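Local coordinates for protein tubulin binding cofactor C (Leishmania major, PDB 5AJ8) that probably acts, through this C-terminal domain, as a tubulin-folding chaperone that works on tubulin with other binding cofactors, at residues A38-P43 against E160-T165; D74-C79 against C154-E159; G94-W99 against A114-W119; E118-S121 against E125-D128; F142-V145 against S150-W153. The protein carries 1 engineered substitution. One frame throughout, in Å; residues are numbered along the deposited sequence.

Contact 1: A38-P43 against E160-T165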
# COMPACT_ATOMS: atom_id res chain seq x y z
N ALA A 38 0.99 -8.88 7.30
CA ALA A 38 1.34 -7.51 7.06
C ALA A 38 2.20 -7.48 5.82
O ALA A 38 3.08 -8.34 5.65
CB ALA A 38 2.10 -6.95 8.26
N ILE A 39 1.96 -6.50 4.97
CA ILE A 39 2.69 -6.37 3.71
C ILE A 39 3.36 -5.00 3.68
O ILE A 39 2.68 -3.99 3.68
CB ILE A 39 1.74 -6.55 2.51
CG1 ILE A 39 1.03 -7.91 2.58
CG2 ILE A 39 2.49 -6.42 1.19
CD1 ILE A 39 0.03 -8.12 1.47
N TYR A 40 4.68 -4.98 3.67
CA TYR A 40 5.47 -3.75 3.72
C TYR A 40 6.13 -3.53 2.36
O TYR A 40 7.00 -4.32 1.98
CB TYR A 40 6.53 -3.88 4.80
CG TYR A 40 5.96 -4.04 6.18
CD1 TYR A 40 5.46 -2.95 6.85
CD2 TYR A 40 5.92 -5.28 6.81
CE1 TYR A 40 4.93 -3.08 8.11
CE2 TYR A 40 5.42 -5.42 8.07
CZ TYR A 40 4.91 -4.32 8.71
OH TYR A 40 4.42 -4.45 9.97
N CYS A 41 5.69 -2.50 1.63
CA CYS A 41 6.25 -2.16 0.33
C CYS A 41 7.10 -0.88 0.35
O CYS A 41 6.64 0.19 0.76
CB CYS A 41 5.17 -1.97 -0.73
SG CYS A 41 3.87 -3.23 -0.78
N LEU A 42 8.33 -0.99 -0.12
CA LEU A 42 9.11 0.18 -0.46
C LEU A 42 8.36 0.89 -1.62
O LEU A 42 7.56 0.28 -2.32
CB LEU A 42 10.53 -0.20 -0.85
CG LEU A 42 11.36 -0.93 0.22
CD1 LEU A 42 12.76 -1.23 -0.28
CD2 LEU A 42 11.42 -0.15 1.53
N PRO A 43 8.58 2.21 -1.79
CA PRO A 43 7.84 2.93 -2.83
C PRO A 43 7.96 2.29 -4.21
O PRO A 43 9.04 1.95 -4.61
CB PRO A 43 8.46 4.34 -2.79
CG PRO A 43 8.95 4.49 -1.37
CD PRO A 43 9.42 3.11 -0.98
N GLU A 160 -6.86 3.99 15.62
CA GLU A 160 -6.88 2.71 14.94
C GLU A 160 -5.67 2.58 14.02
O GLU A 160 -5.50 1.56 13.39
CB GLU A 160 -8.17 2.55 14.12
CG GLU A 160 -9.45 2.79 14.91
CD GLU A 160 -10.70 2.74 14.03
OE1 GLU A 160 -10.75 3.42 12.97
OE2 GLU A 160 -11.65 2.03 14.42
N GLU A 161 -4.84 3.61 13.91
CA GLU A 161 -3.67 3.50 13.04
C GLU A 161 -2.69 2.49 13.64
O GLU A 161 -2.49 2.48 14.83
CB GLU A 161 -3.00 4.87 12.78
CG GLU A 161 -3.76 5.72 11.76
CD GLU A 161 -3.27 7.18 11.66
OE1 GLU A 161 -2.24 7.55 12.25
OE2 GLU A 161 -3.93 7.96 10.96
N ARG A 162 -2.15 1.61 12.82
CA ARG A 162 -1.13 0.67 13.28
C ARG A 162 0.25 1.20 12.86
O ARG A 162 0.63 1.09 11.71
CB ARG A 162 -1.39 -0.70 12.69
CG ARG A 162 -0.41 -1.80 13.04
CD ARG A 162 -0.81 -3.00 12.17
NE ARG A 162 -0.04 -4.21 12.41
CZ ARG A 162 1.11 -4.53 11.82
NH1 ARG A 162 1.71 -3.70 10.95
NH2 ARG A 162 1.67 -5.70 12.13
N ALA A 163 0.94 1.81 13.81
CA ALA A 163 2.22 2.46 13.57
C ALA A 163 3.35 1.44 13.68
O ALA A 163 3.87 1.21 14.75
CB ALA A 163 2.41 3.61 14.57
N SER A 164 3.69 0.79 12.58
CA SER A 164 4.63 -0.34 12.60
C SER A 164 6.09 0.14 12.64
O SER A 164 6.51 1.00 11.82
CB SER A 164 4.40 -1.25 11.38
OG SER A 164 5.36 -2.28 11.30
N THR A 165 6.86 -0.43 13.58
CA THR A 165 8.29 -0.18 13.68
C THR A 165 9.09 -1.22 12.93
O THR A 165 10.30 -1.19 12.96
CB THR A 165 8.76 -0.13 15.14
OG1 THR A 165 8.44 -1.36 15.79
CG2 THR A 165 8.07 1.04 15.90
O HOH W 1 4.36 -6.69 11.27
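Hydrogen bonds dominate where the hydroxyl of Y40 meets the tail segment 160-165. The OH of Y40 and the OG of S164 lie 2.7 Å apart, and the proton could come from either of them. From another direction R162 NH1 donates to Y40 OH at 3.0 Å. This bond is nearly straight, 170° at the hydrogen, and the hydroxyl lies almost in the guanidinium plane. A water closes the polar cluster, at 2.6 Å from Y40 OH and accepting from R162 NH2 at 3.0 Å, which leaves the guanidinium holding the phenol both directly and through solvent. R162 gets there with an extended chain whose CG stands opposite the backbone N (chi1 179°), and its side chain runs about perpendicular to that of Y40.

Van der Waals contact is slight: the methyl of A38, two residues back on the same strand, meets R162 NH2 at 4.1 Å. The Y40 ring also meets Y59, nearly parallel to it on the next strand, and W99.

With Y76 stacked on Y59 in turn, the pattern is the aromatic ladder of a parallel beta-helix, the fold of the cofactor C domain, here crossed by the C-terminal tail.

Contact 2: D74-C79 against C154-E159. Engineered in segment 74-79: M75 (natural residue Leu).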
# COMPACT_ATOMS: atom_id res chain seq x y z
N ASP A 74 -6.48 -3.23 5.83
CA ASP A 74 -6.14 -1.89 6.31
C ASP A 74 -5.02 -1.40 5.40
O ASP A 74 -3.94 -2.01 5.35
CB ASP A 74 -5.71 -1.88 7.78
CG ASP A 74 -6.87 -2.11 8.75
OD1 ASP A 74 -8.05 -2.04 8.35
OD2 ASP A 74 -6.58 -2.42 9.94
N MSE A 75 -5.31 -0.35 4.63
CA MSE A 75 -4.40 0.14 3.57
C MSE A 75 -3.75 1.44 4.00
O MSE A 75 -4.44 2.46 4.12
CB MSE A 75 -5.20 0.40 2.28
CG MSE A 75 -5.92 -0.77 1.62
SE MSE A 75 -4.71 -2.26 1.21
CE MSE A 75 -3.50 -1.18 0.08
N TYR A 76 -2.43 1.43 4.21
CA TYR A 76 -1.66 2.63 4.57
C TYR A 76 -0.91 3.12 3.34
O TYR A 76 0.10 2.54 2.92
CB TYR A 76 -0.71 2.33 5.73
CG TYR A 76 -1.44 1.93 7.01
CD1 TYR A 76 -1.79 0.61 7.26
CD2 TYR A 76 -1.80 2.88 7.94
CE1 TYR A 76 -2.47 0.24 8.43
CE2 TYR A 76 -2.47 2.54 9.10
CZ TYR A 76 -2.80 1.22 9.34
OH TYR A 76 -3.48 0.92 10.51
N VAL A 77 -1.41 4.20 2.76
CA VAL A 77 -1.21 4.50 1.37
C VAL A 77 -0.66 5.92 1.13
O VAL A 77 -1.15 6.90 1.70
CB VAL A 77 -2.57 4.33 0.63
CG1 VAL A 77 -2.49 4.84 -0.80
CG2 VAL A 77 -3.00 2.88 0.66
N TRP A 78 0.34 6.01 0.25
CA TRP A 78 0.75 7.29 -0.35
C TRP A 78 0.67 7.08 -1.86
O TRP A 78 1.50 6.38 -2.45
CB TRP A 78 2.16 7.70 0.08
CG TRP A 78 2.53 9.18 -0.21
CD1 TRP A 78 2.27 9.91 -1.34
CD2 TRP A 78 3.25 10.06 0.66
NE1 TRP A 78 2.76 11.18 -1.21
CE2 TRP A 78 3.38 11.30 0.01
CE3 TRP A 78 3.77 9.92 1.95
CZ2 TRP A 78 4.02 12.40 0.60
CZ3 TRP A 78 4.40 11.00 2.54
CH2 TRP A 78 4.51 12.23 1.88
N CYS A 79 -0.34 7.66 -2.48
CA CYS A 79 -0.61 7.44 -3.88
C CYS A 79 -0.66 8.73 -4.66
O CYS A 79 -1.28 9.67 -4.20
CB CYS A 79 -1.96 6.74 -4.04
SG CYS A 79 -2.16 6.00 -5.68
N CYS A 154 -13.64 3.26 4.43
CA CYS A 154 -13.63 4.41 5.30
C CYS A 154 -12.18 4.79 5.59
O CYS A 154 -11.25 4.09 5.15
CB CYS A 154 -14.40 4.13 6.60
SG CYS A 154 -13.66 2.90 7.68
N VAL A 155 -12.00 5.87 6.35
CA VAL A 155 -10.70 6.37 6.76
C VAL A 155 -10.46 5.99 8.22
O VAL A 155 -11.31 6.18 9.07
CB VAL A 155 -10.63 7.90 6.55
CG1 VAL A 155 -9.28 8.46 6.99
CG2 VAL A 155 -10.89 8.22 5.08
N LEU A 156 -9.32 5.39 8.49
CA LEU A 156 -8.92 5.00 9.83
C LEU A 156 -8.86 6.19 10.74
O LEU A 156 -8.39 7.26 10.33
CB LEU A 156 -7.52 4.37 9.81
CG LEU A 156 -7.41 2.97 9.22
CD1 LEU A 156 -6.00 2.65 8.82
CD2 LEU A 156 -7.92 1.94 10.22
N ALA A 157 -9.36 6.00 11.96
CA ALA A 157 -9.25 6.99 13.00
C ALA A 157 -7.84 6.94 13.52
O ALA A 157 -7.18 5.90 13.43
CB ALA A 157 -10.27 6.71 14.11
N ARG A 158 -7.37 8.06 14.07
CA ARG A 158 -6.03 8.16 14.65
C ARG A 158 -5.67 6.97 15.52
O ARG A 158 -4.62 6.36 15.34
CB ARG A 158 -5.91 9.45 15.49
CG ARG A 158 -6.06 10.73 14.70
CD ARG A 158 -6.15 11.95 15.61
NE ARG A 158 -6.72 13.08 14.90
CZ ARG A 158 -7.99 13.44 14.98
NH1 ARG A 158 -8.83 12.79 15.77
NH2 ARG A 158 -8.43 14.46 14.27
N GLU A 159 -6.55 6.62 16.45
CA GLU A 159 -6.28 5.52 17.40
C GLU A 159 -6.33 4.12 16.81
O GLU A 159 -5.92 3.16 17.45
CB GLU A 159 -7.25 5.58 18.60
CG GLU A 159 -8.73 5.32 18.28
CD GLU A 159 -9.56 6.58 18.11
OE1 GLU A 159 -8.99 7.69 17.96
OE2 GLU A 159 -10.81 6.46 18.13
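L156 meets Y76 through a single methyl group. Its CD1 sits 3.5 Å from Y76 CZ and equally near the OH, so it touches the outer part of the phenol where ring and hydroxyl join. The two side chains run at about a right angle to each other, and the methyl approaches the ring obliquely. In both residues CG stands opposite the carbonyl carbon (chi1 -62° in Y76, -73° in L156), which carries the leucine branch toward the strand and the phenol out to receive it. This is the tight part of the contact, and it is buried.

The other branch of the leucine is held more loosely. CD2 of L156 comes no closer than 4.4 Å to OD1 of D74, at the more exposed edge of the contact, and the carboxylate is engaged instead in a salt bridge from its OD1 to NE of R92. R92 lies on strand 91-95, which runs between strands 73-79 and 153-155 in the sheet, and L156 packs on its side chain as well. Between D74 and Y76, the engineered selenomethionine M75 turns away from L156 to pack against L65 and L67 of the other sheet.

The contact has no polar bond of its own between the segments; leucine methyls meet a phenol and, distantly, a carboxylate. The hydroxyl of Y76 finds its polar partner in the backbone N of R162 and the carboxylate of D74 in R92. The CD1 methyl lies against the phenol end and may shield the Y76 hydroxyl bond from water.

Contact 3: G94-W99 against A114-W119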
# COMPACT_ATOMS: atom_id res chain seq x y z
N GLY A 94 -5.47 4.60 5.59
CA GLY A 94 -4.63 5.45 6.40
C GLY A 94 -3.43 5.89 5.59
O GLY A 94 -3.28 5.51 4.41
N PRO A 95 -2.57 6.72 6.19
CA PRO A 95 -1.36 7.22 5.56
C PRO A 95 -0.13 6.30 5.72
O PRO A 95 0.06 5.64 6.76
CB PRO A 95 -1.13 8.52 6.31
CG PRO A 95 -1.53 8.18 7.72
CD PRO A 95 -2.76 7.31 7.54
N TYR A 96 0.71 6.33 4.69
CA TYR A 96 1.95 5.53 4.60
C TYR A 96 2.94 5.86 5.73
O TYR A 96 3.75 5.01 6.14
CB TYR A 96 2.58 5.82 3.24
CG TYR A 96 3.76 5.01 2.79
CD1 TYR A 96 3.68 3.63 2.65
CD2 TYR A 96 4.95 5.63 2.45
CE1 TYR A 96 4.74 2.89 2.19
CE2 TYR A 96 6.03 4.90 1.99
CZ TYR A 96 5.92 3.53 1.86
OH TYR A 96 6.98 2.80 1.39
N ARG A 97 2.88 7.09 6.22
CA ARG A 97 3.72 7.52 7.31
C ARG A 97 3.56 6.65 8.60
O ARG A 97 4.44 6.66 9.45
CB ARG A 97 3.51 9.01 7.61
CG ARG A 97 2.13 9.35 8.13
CD ARG A 97 1.96 10.85 8.38
NE ARG A 97 0.58 11.14 8.75
CZ ARG A 97 -0.36 11.67 7.95
NH1 ARG A 97 -0.08 12.04 6.70
NH2 ARG A 97 -1.59 11.88 8.43
N CYS A 98 2.45 5.90 8.72
CA CYS A 98 2.31 4.93 9.81
C CYS A 98 3.37 3.83 9.78
O CYS A 98 3.58 3.17 10.78
CB CYS A 98 0.91 4.28 9.81
SG CYS A 98 -0.38 5.51 10.13
N TRP A 99 4.00 3.59 8.62
CA TRP A 99 5.14 2.68 8.62
C TRP A 99 6.39 3.42 9.08
O TRP A 99 7.22 3.83 8.26
CB TRP A 99 5.34 2.00 7.26
CG TRP A 99 6.46 0.99 7.28
CD1 TRP A 99 6.98 0.34 8.37
CD2 TRP A 99 7.17 0.48 6.16
NE1 TRP A 99 7.96 -0.53 8.00
CE2 TRP A 99 8.09 -0.47 6.64
CE3 TRP A 99 7.12 0.74 4.78
CZ2 TRP A 99 8.96 -1.15 5.79
CZ3 TRP A 99 7.97 0.03 3.94
CH2 TRP A 99 8.87 -0.88 4.44
N ALA A 114 15.30 10.34 5.69
CA ALA A 114 14.88 10.69 7.03
C ALA A 114 13.38 10.90 7.16
O ALA A 114 12.86 10.92 8.27
CB ALA A 114 15.61 11.95 7.48
N THR A 115 12.68 11.06 6.04
CA THR A 115 11.22 11.26 6.05
C THR A 115 10.52 10.43 4.96
O THR A 115 11.16 9.94 4.01
CB THR A 115 10.83 12.73 5.85
OG1 THR A 115 11.12 13.12 4.49
CG2 THR A 115 11.59 13.64 6.81
N HIS A 116 9.22 10.28 5.11
CA HIS A 116 8.47 9.51 4.15
C HIS A 116 8.36 10.26 2.83
O HIS A 116 8.45 9.66 1.77
CB HIS A 116 7.08 9.14 4.70
CG HIS A 116 7.13 8.13 5.81
ND1 HIS A 116 7.29 8.48 7.13
CD2 HIS A 116 7.02 6.78 5.79
CE1 HIS A 116 7.28 7.39 7.88
NE2 HIS A 116 7.12 6.34 7.08
N ALA A 117 8.23 11.58 2.90
CA ALA A 117 8.20 12.42 1.68
C ALA A 117 9.44 12.21 0.83
O ALA A 117 9.33 12.08 -0.37
CB ALA A 117 8.04 13.90 2.02
N GLU A 118 10.61 12.16 1.47
CA GLU A 118 11.87 11.91 0.76
C GLU A 118 11.89 10.54 0.12
O GLU A 118 12.29 10.40 -1.03
CB GLU A 118 13.06 12.04 1.73
CG GLU A 118 13.50 13.47 2.00
CD GLU A 118 14.51 13.55 3.13
OE1 GLU A 118 14.13 13.29 4.29
OE2 GLU A 118 15.69 13.87 2.85
N TRP A 119 11.50 9.52 0.87
CA TRP A 119 11.41 8.15 0.34
C TRP A 119 10.50 8.10 -0.90
O TRP A 119 10.84 7.52 -1.94
CB TRP A 119 10.83 7.20 1.38
CG TRP A 119 11.82 6.48 2.21
CD1 TRP A 119 12.29 6.85 3.43
CD2 TRP A 119 12.48 5.26 1.87
NE1 TRP A 119 13.21 5.93 3.88
CE2 TRP A 119 13.34 4.95 2.94
CE3 TRP A 119 12.45 4.43 0.76
CZ2 TRP A 119 14.13 3.81 2.94
CZ3 TRP A 119 13.24 3.31 0.76
CH2 TRP A 119 14.07 3.01 1.83
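One hydrogen bond joins H116, in the first turn of its helix, to the segment 94-99. NE2 of H116 donates to the carbonyl O of W99 at 2.8 Å and 166°. The acceptor lies in the plane of the imidazole, whereas the donor stands well above the carbonyl plane of W99, away from the lone-pair directions. This bond fixes the rotation of the histidine ring about its CB-CG axis.

Ring contacts complete the grip. CA of R97 stands 3.5 Å over the centre of the imidazole, only 5° off its normal, in a CH-pi contact, and R97 CB extends the cover toward ND1. The edge of H116 is also turned to the face of Y96 in an offset edge-to-face pair, with ring centroids 5.9 Å apart and planes at 76°. The backbone oxygen of R97 packs close as well, 3.3 Å from H116 CE1. Neither of the two neighbours spends its polar end here: Y96 OH bonds to C41 O, and the guanidinium of R97 forms a salt bridge with E133.

Within the helical segment, T115 is the N-cap, its OG1 accepting from the backbone N of E118 at 3.2 Å, which secures the start of the helix that presents H116.

The imidazole thus packs against the short 3-10 turn at residues 96-98 that follows strand 91-95. It docks helix 116-122 on the outer side of the beta-helix, with H116 and A117 also touching W78 of strand 73-79.

Contact 4: E118-S121 against E125-D128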
# COMPACT_ATOMS: atom_id res chain seq x y z
N GLU A 118 10.61 12.16 1.47
CA GLU A 118 11.87 11.91 0.76
C GLU A 118 11.89 10.54 0.12
O GLU A 118 12.29 10.40 -1.03
CB GLU A 118 13.06 12.04 1.73
CG GLU A 118 13.50 13.47 2.00
CD GLU A 118 14.51 13.55 3.13
OE1 GLU A 118 14.13 13.29 4.29
OE2 GLU A 118 15.69 13.87 2.85
N TRP A 119 11.50 9.52 0.87
CA TRP A 119 11.41 8.15 0.34
C TRP A 119 10.50 8.10 -0.90
O TRP A 119 10.84 7.52 -1.94
CB TRP A 119 10.83 7.20 1.38
CG TRP A 119 11.82 6.48 2.21
CD1 TRP A 119 12.29 6.85 3.43
CD2 TRP A 119 12.48 5.26 1.87
NE1 TRP A 119 13.21 5.93 3.88
CE2 TRP A 119 13.34 4.95 2.94
CE3 TRP A 119 12.45 4.43 0.76
CZ2 TRP A 119 14.13 3.81 2.94
CZ3 TRP A 119 13.24 3.31 0.76
CH2 TRP A 119 14.07 3.01 1.83
N VAL A 120 9.33 8.71 -0.77
CA VAL A 120 8.34 8.66 -1.83
C VAL A 120 8.79 9.49 -3.04
O VAL A 120 8.53 9.11 -4.18
CB VAL A 120 6.98 9.13 -1.30
CG1 VAL A 120 6.00 9.39 -2.41
CG2 VAL A 120 6.41 8.10 -0.32
N SER A 121 9.46 10.61 -2.80
CA SER A 121 9.98 11.43 -3.90
C SER A 121 11.17 10.71 -4.60
O SER A 121 11.16 10.57 -5.81
CB SER A 121 10.43 12.80 -3.38
OG SER A 121 11.19 13.49 -4.35
N GLU A 125 9.44 8.21 -6.96
CA GLU A 125 9.36 9.14 -8.09
C GLU A 125 8.03 9.90 -8.15
O GLU A 125 7.51 10.14 -9.23
CB GLU A 125 9.66 8.43 -9.42
CG GLU A 125 11.08 7.85 -9.49
CD GLU A 125 11.32 6.95 -10.69
OE1 GLU A 125 10.46 6.84 -11.59
OE2 GLU A 125 12.40 6.35 -10.76
N ILE A 126 7.48 10.25 -7.00
CA ILE A 126 6.33 11.14 -6.97
C ILE A 126 6.94 12.50 -6.66
O ILE A 126 7.49 12.70 -5.59
CB ILE A 126 5.30 10.74 -5.89
CG1 ILE A 126 4.81 9.32 -6.17
CG2 ILE A 126 4.15 11.76 -5.84
CD1 ILE A 126 3.72 8.84 -5.24
N GLU A 127 6.86 13.41 -7.62
CA GLU A 127 7.47 14.72 -7.48
C GLU A 127 6.66 15.60 -6.52
O GLU A 127 7.23 16.24 -5.64
CB GLU A 127 7.66 15.40 -8.85
CG GLU A 127 8.16 16.84 -8.74
CD GLU A 127 8.69 17.42 -10.05
OE1 GLU A 127 8.07 17.23 -11.12
OE2 GLU A 127 9.73 18.12 -10.00
N ASP A 128 5.33 15.61 -6.67
CA ASP A 128 4.50 16.50 -5.86
C ASP A 128 4.00 15.80 -4.59
O ASP A 128 2.84 15.39 -4.51
CB ASP A 128 3.32 17.05 -6.67
CG ASP A 128 2.61 18.21 -5.95
OD1 ASP A 128 2.92 18.48 -4.75
OD2 ASP A 128 1.77 18.86 -6.61
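The carbonyl O of V120 receives the backbone N of I126 at 3.2 Å in an almost straight bond, 175° at the hydrogen. It is part of the C-terminal cap of helix 116-122, in which E125 takes up left-handed backbone angles, with phi positive, and turns the chain back over the last helical carbonyls. The bond runs from residue i to i+6, one position more than the i to i+5 outer bond of a Schellman motif, so the closure is wider than that classical cap.

A second carbonyl, that of S121, is held less firmly. E125 N donates to S121 O at 3.1 Å with an angle of only 122°, a weak bond, and E125 CA comes nearly as close to the same oxygen. The traffic runs the other way too, since S121 CA offers a CA-H...O contact to I126 O at 3.3 Å. Together these leave the two backbones closely laid against each other.

The side chains add an apolar contact. V120 directs its CG1 opposite the backbone N (chi1 167°), toward the extended chain of I126, and the two cross at a slant. I126 goes on to touch T132 of the following helix, while D128 caps that helix with its carboxylate on the backbone N of R131. Between the two apolar side chains, V120 CG1 lies 3.7 Å from I126 CD1.

Contact 5: F142-V145 against S150-W153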
# COMPACT_ATOMS: atom_id res chain seq x y z
N PHE A 142 -15.82 2.79 -7.85
CA PHE A 142 -16.50 3.26 -9.07
C PHE A 142 -17.77 2.49 -9.43
O PHE A 142 -18.65 3.04 -10.07
CB PHE A 142 -15.54 3.29 -10.25
CG PHE A 142 -15.16 1.93 -10.78
CD1 PHE A 142 -14.08 1.25 -10.25
CD2 PHE A 142 -15.85 1.37 -11.83
CE1 PHE A 142 -13.72 0.01 -10.74
CE2 PHE A 142 -15.51 0.12 -12.32
CZ PHE A 142 -14.44 -0.56 -11.77
N GLN A 143 -17.91 1.24 -8.99
CA GLN A 143 -19.16 0.50 -9.22
C GLN A 143 -20.28 0.89 -8.26
O GLN A 143 -21.44 0.58 -8.51
CB GLN A 143 -18.93 -1.01 -9.17
CG GLN A 143 -17.95 -1.46 -10.23
CD GLN A 143 -17.79 -2.96 -10.30
OE1 GLN A 143 -17.88 -3.66 -9.29
NE2 GLN A 143 -17.55 -3.46 -11.50
N TRP A 144 -19.95 1.59 -7.17
CA TRP A 144 -20.98 2.10 -6.28
C TRP A 144 -21.55 3.39 -6.87
O TRP A 144 -20.97 4.47 -6.74
CB TRP A 144 -20.44 2.36 -4.88
CG TRP A 144 -21.50 2.76 -3.93
CD1 TRP A 144 -21.87 4.03 -3.59
CD2 TRP A 144 -22.34 1.89 -3.17
NE1 TRP A 144 -22.88 4.00 -2.67
CE2 TRP A 144 -23.19 2.70 -2.40
CE3 TRP A 144 -22.45 0.50 -3.06
CZ2 TRP A 144 -24.16 2.16 -1.53
CZ3 TRP A 144 -23.40 -0.03 -2.18
CH2 TRP A 144 -24.24 0.80 -1.44
N VAL A 145 -22.68 3.27 -7.54
CA VAL A 145 -23.29 4.40 -8.23
C VAL A 145 -24.55 4.96 -7.53
O VAL A 145 -25.09 5.96 -8.00
CB VAL A 145 -23.62 4.08 -9.71
CG1 VAL A 145 -22.33 3.81 -10.48
CG2 VAL A 145 -24.61 2.91 -9.81
N SER A 150 -20.22 5.29 -0.34
CA SER A 150 -20.01 3.84 -0.35
C SER A 150 -19.84 3.35 1.08
O SER A 150 -19.15 3.99 1.87
CB SER A 150 -18.77 3.49 -1.12
OG SER A 150 -18.43 2.14 -0.89
N PRO A 151 -20.47 2.21 1.42
CA PRO A 151 -20.25 1.62 2.73
C PRO A 151 -19.02 0.71 2.76
O PRO A 151 -18.76 0.10 3.79
CB PRO A 151 -21.49 0.75 2.92
CG PRO A 151 -21.76 0.27 1.55
CD PRO A 151 -21.39 1.39 0.62
N HIS A 152 -18.32 0.57 1.63
CA HIS A 152 -17.25 -0.45 1.49
C HIS A 152 -15.86 -0.04 1.93
O HIS A 152 -14.96 -0.90 2.00
CB HIS A 152 -17.13 -0.88 0.04
CG HIS A 152 -18.37 -1.52 -0.49
ND1 HIS A 152 -19.03 -2.52 0.19
CD2 HIS A 152 -19.05 -1.32 -1.64
CE1 HIS A 152 -20.08 -2.90 -0.51
NE2 HIS A 152 -20.11 -2.20 -1.63
N TRP A 153 -15.69 1.27 2.17
CA TRP A 153 -14.44 1.82 2.66
C TRP A 153 -14.65 2.99 3.61
O TRP A 153 -15.69 3.63 3.64
CB TRP A 153 -13.56 2.24 1.47
CG TRP A 153 -14.06 3.44 0.75
CD1 TRP A 153 -14.93 3.47 -0.29
CD2 TRP A 153 -13.72 4.80 1.02
NE1 TRP A 153 -15.17 4.76 -0.69
CE2 TRP A 153 -14.43 5.60 0.10
CE3 TRP A 153 -12.88 5.42 1.96
CZ2 TRP A 153 -14.33 6.99 0.07
CZ3 TRP A 153 -12.76 6.81 1.92
CH2 TRP A 153 -13.48 7.57 0.98
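W144 lays one face of its indole over the backbone bend at S150 and P151. CA of S150 stands 3.7 Å from the centroid of the five-membered ring, 12° off the normal, and CD of P151 stands 3.5 Å from that of the six-membered ring, 9° off. Both are CH-pi contacts on the same face, so the serine and the proline together span the length of the bicycle, with P151 CG completing the cover near CH2. The indole owes this position to a first torsion of -174°, which sets CG opposite the backbone N and swings the ring across to the other segment.

H152 meets the same indole quite differently. The planes of its imidazole and of the six-membered ring are nearly perpendicular, with the centroids 5.5 Å apart, and NE2 of H152 approaches CE3 of W144 obliquely at 3.8 Å. P151 CG, meanwhile, lies over the centre of the imidazole, so the proline ring lies alongside the meeting of the two aromatic groups, against a face of each.

Polar partners lie mostly outside the two segments. NE1 of W144 bonds to R148 O, with K146 forming a cation-pi pair with the indole; ND1 of H152 bonds to D89, and OG of S150 to D141. Within its own segment S150 OG also accepts from H152 N at 3.0 Å.

That last bond defines an ST turn, and the indole closes over it. The whole forms a surface loop between strands 140-141 and 153-155, which belong to the two different sheets of the beta-helix.

Overall arrangement
Following the chain from its N terminus, strand 38-41 is the first element to take part, and contact 1 closes the longest loop, bringing the tail at 160-165 back onto it. Contact 2 closes a smaller loop within that one, from strand 73-79 to the segment 154-159. Contacts 3, 4 and 5 all lie within contact 2: contact 3 runs from the end of strand 91-95 to helix 116-122, contact 4 starts on the same helix, shares E118 and W119 and closes its end, and contact 5 comes after both, folding the loop before strand 153-155. Contacts 1, 2 and 3 touch one another on one sheet of the beta-helix; contact 5 joins contact 2 only along the sequence and lies about 25 Å from contact 1 between centres.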